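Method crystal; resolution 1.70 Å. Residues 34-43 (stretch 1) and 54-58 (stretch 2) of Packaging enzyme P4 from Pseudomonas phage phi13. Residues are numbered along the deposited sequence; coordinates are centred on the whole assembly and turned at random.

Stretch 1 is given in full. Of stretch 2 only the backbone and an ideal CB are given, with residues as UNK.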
# COMPACT_ATOMS: atom_id res chain seq x y z
N VAL D 34 -6.70 4.52 -41.33
CA VAL D 34 -6.26 3.75 -40.14
C VAL D 34 -4.80 4.09 -39.86
O VAL D 34 -3.98 3.96 -40.73
CB VAL D 34 -6.45 2.21 -40.28
CG1 VAL D 34 -6.00 1.50 -39.00
CG2 VAL D 34 -7.89 1.87 -40.60
N ALA D 35 -4.48 4.42 -38.61
CA ALA D 35 -3.13 4.78 -38.22
C ALA D 35 -2.90 4.48 -36.77
O ALA D 35 -3.87 4.48 -35.99
CB ALA D 35 -2.91 6.27 -38.48
N ALA D 36 -1.62 4.28 -36.38
CA ALA D 36 -1.23 4.03 -34.98
C ALA D 36 -1.71 5.19 -34.05
O ALA D 36 -1.69 6.36 -34.41
CB ALA D 36 0.29 3.85 -34.87
N PRO D 37 -2.22 4.83 -32.86
CA PRO D 37 -2.69 5.85 -31.87
C PRO D 37 -1.58 6.71 -31.27
O PRO D 37 -0.40 6.34 -31.34
CB PRO D 37 -3.24 4.99 -30.73
CG PRO D 37 -3.42 3.64 -31.29
CD PRO D 37 -2.35 3.47 -32.31
N ALA D 38 -1.96 7.82 -30.62
CA ALA D 38 -1.01 8.73 -29.94
C ALA D 38 -0.31 7.99 -28.80
O ALA D 38 -0.97 7.24 -28.09
CB ALA D 38 -1.75 9.93 -29.37
N VAL D 39 1.00 8.21 -28.61
CA VAL D 39 1.65 7.60 -27.44
C VAL D 39 2.06 8.72 -26.48
O VAL D 39 2.29 8.45 -25.30
CB VAL D 39 2.82 6.62 -27.76
CG1 VAL D 39 2.29 5.31 -28.34
CG2 VAL D 39 3.83 7.25 -28.69
N VAL D 40 2.03 9.98 -26.94
CA VAL D 40 2.24 11.13 -26.05
C VAL D 40 1.07 11.15 -25.04
O VAL D 40 -0.10 11.02 -25.46
CB VAL D 40 2.34 12.46 -26.85
CG1 VAL D 40 2.38 13.67 -25.91
CG2 VAL D 40 3.57 12.44 -27.76
N GLU D 41 1.37 11.35 -23.75
CA GLU D 41 0.30 11.40 -22.73
C GLU D 41 -0.52 12.68 -22.92
O GLU D 41 0.05 13.77 -23.09
CB GLU D 41 0.88 11.38 -21.33
CG GLU D 41 1.58 10.08 -20.96
CD GLU D 41 2.28 10.11 -19.62
OE1 GLU D 41 2.60 11.20 -19.10
OE2 GLU D 41 2.57 9.01 -19.11
N GLY D 42 -1.83 12.53 -22.92
CA GLY D 42 -2.75 13.66 -23.11
C GLY D 42 -3.11 14.35 -21.82
O GLY D 42 -3.36 13.71 -20.80
N SER D 43 -3.14 15.67 -21.84
CA SER D 43 -3.50 16.44 -20.66
C SER D 43 -4.98 16.25 -20.28
O SER D 43 -5.84 16.27 -21.15
CB SER D 43 -3.25 17.93 -20.92
OG SER D 43 -3.80 18.69 -19.86
N UNK D 54 -10.27 9.29 -28.33
CA UNK D 54 -9.44 8.43 -27.44
C UNK D 54 -8.12 8.06 -28.14
O UNK D 54 -7.07 8.06 -27.49
CB UNK D 54 -10.20 7.16 -27.05
N UNK D 55 -8.15 7.78 -29.46
CA UNK D 55 -6.89 7.45 -30.15
C UNK D 55 -5.93 8.62 -30.21
O UNK D 55 -4.71 8.42 -30.32
CB UNK D 55 -7.18 6.97 -31.57
N UNK D 56 -6.45 9.83 -30.14
CA UNK D 56 -5.62 11.03 -30.21
C UNK D 56 -5.30 11.63 -28.83
O UNK D 56 -4.88 12.78 -28.72
CB UNK D 56 -6.32 12.08 -31.07
N UNK D 57 -5.45 10.83 -27.78
CA UNK D 57 -5.05 11.28 -26.44
C UNK D 57 -6.08 12.05 -25.64
O UNK D 57 -5.77 12.55 -24.56
CB UNK D 57 -3.80 12.16 -26.57
N UNK D 58 -7.32 12.14 -26.14
CA UNK D 58 -8.40 12.82 -25.42
C UNK D 58 -9.41 11.89 -24.79
O UNK D 58 -9.14 10.69 -24.60
CB UNK D 58 -9.13 13.77 -26.37

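Position 54 gives stretch 1 little say. Its ideal CB has no atom of stretch 1 within 5.5 Å, and phi/psi of -62/-39 suit almost any residue, so many side chains would fit. The deposited residue is Leu54, with chi1 m and chi2 t. Its backbone does more: Leu54 O accepts from the backbone N of position 57 at 3.2 Å, closing a turn. The O of water 1 lies within donating reach of Leu54 O (3.1 Å) and of Ala38 O (3.3 Å), though it has more acceptors in reach than protons to give.

Position 55 is anchored whatever its side chain, because its carbonyl O lies 2.8 Å from Ala38 N with an N-H...O angle of 173°, a nearly linear hydrogen bond. CA-to-CB points sideways, and the ideal CB is 4.5 Å from Pro37 CB. A small or aliphatic residue could rest there, but further along stretch 1 the carbonyls of Ala35 and Ala36 offer acceptors without a visible partner in stretch 2. A long donor would suit them: lysine, arginine or perhaps glutamine. The deposited residue is Arg55, with chi1 p, chi2 t and chi3 m, whose end comes nearer than its CB direction suggests. Arg55 NH2 donates to Ala35 O at 2.9 Å, a weak bond with an angle of 137°. Arg55 NH2 is closer still to Ala36 O, at 2.7 Å and near the guanidinium plane, yet the angle is too poor for a hydrogen bond. Arg55 has 102 Å² covered by stretch 1, the largest share in stretch 2.

At position 56 CA-to-CB points away, and the ideal CB is 5.3 Å from Ala38 CB. Stretch 1 leaves the choice open to small or polar residues, while the neighbouring Arg55 would favour an acceptor or an acid. The deposited Asp56 (chi1 m) turns to that neighbour: Asp56 OD1 forms a salt bridge with Arg55 NH1 at 2.8 Å, within stretch 2.

Position 57 has phi/psi of 88/6, where a CB would be jammed against the carbonyl O of the preceding residue. That alone calls for glycine. A CB would also point toward stretch 1, 3.9 Å from Gly42 CA and 4.1 Å from Ala38 CB. The deposited residue is Gly57, whose O receives a CA-H...O contact from Gly42 CA at 3.5 Å and 176°. The approach requires glycine on the other side too: an ideal CB on Gly42 would lie 2.0 Å from Gly57 O.

At position 58 CA-to-CB points away and meets nothing of stretch 1 within 5.5 Å, so this contact sets no preference. The deposited residue is Gly58.

Stretch 2 (54-58) LRDGG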
# COMPACT_ATOMS: atom_id res chain seq x y z
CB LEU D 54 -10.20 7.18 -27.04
CG LEU D 54 -11.36 7.48 -26.05
CD1 LEU D 54 -12.36 6.32 -26.03
CD2 LEU D 54 -10.82 7.65 -24.61
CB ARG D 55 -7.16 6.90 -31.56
CG ARG D 55 -7.75 7.88 -32.55
CD ARG D 55 -7.60 7.33 -33.98
NE ARG D 55 -6.23 6.93 -34.31
CZ ARG D 55 -5.32 7.72 -34.86
NH1 ARG D 55 -5.60 8.99 -35.12
NH2 ARG D 55 -4.11 7.26 -35.14
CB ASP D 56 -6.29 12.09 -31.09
CG ASP D 56 -6.36 11.75 -32.58
OD1 ASP D 56 -5.65 10.83 -33.02
OD2 ASP D 56 -7.15 12.39 -33.28
O HOH W 1 -4.05 7.65 -27.07
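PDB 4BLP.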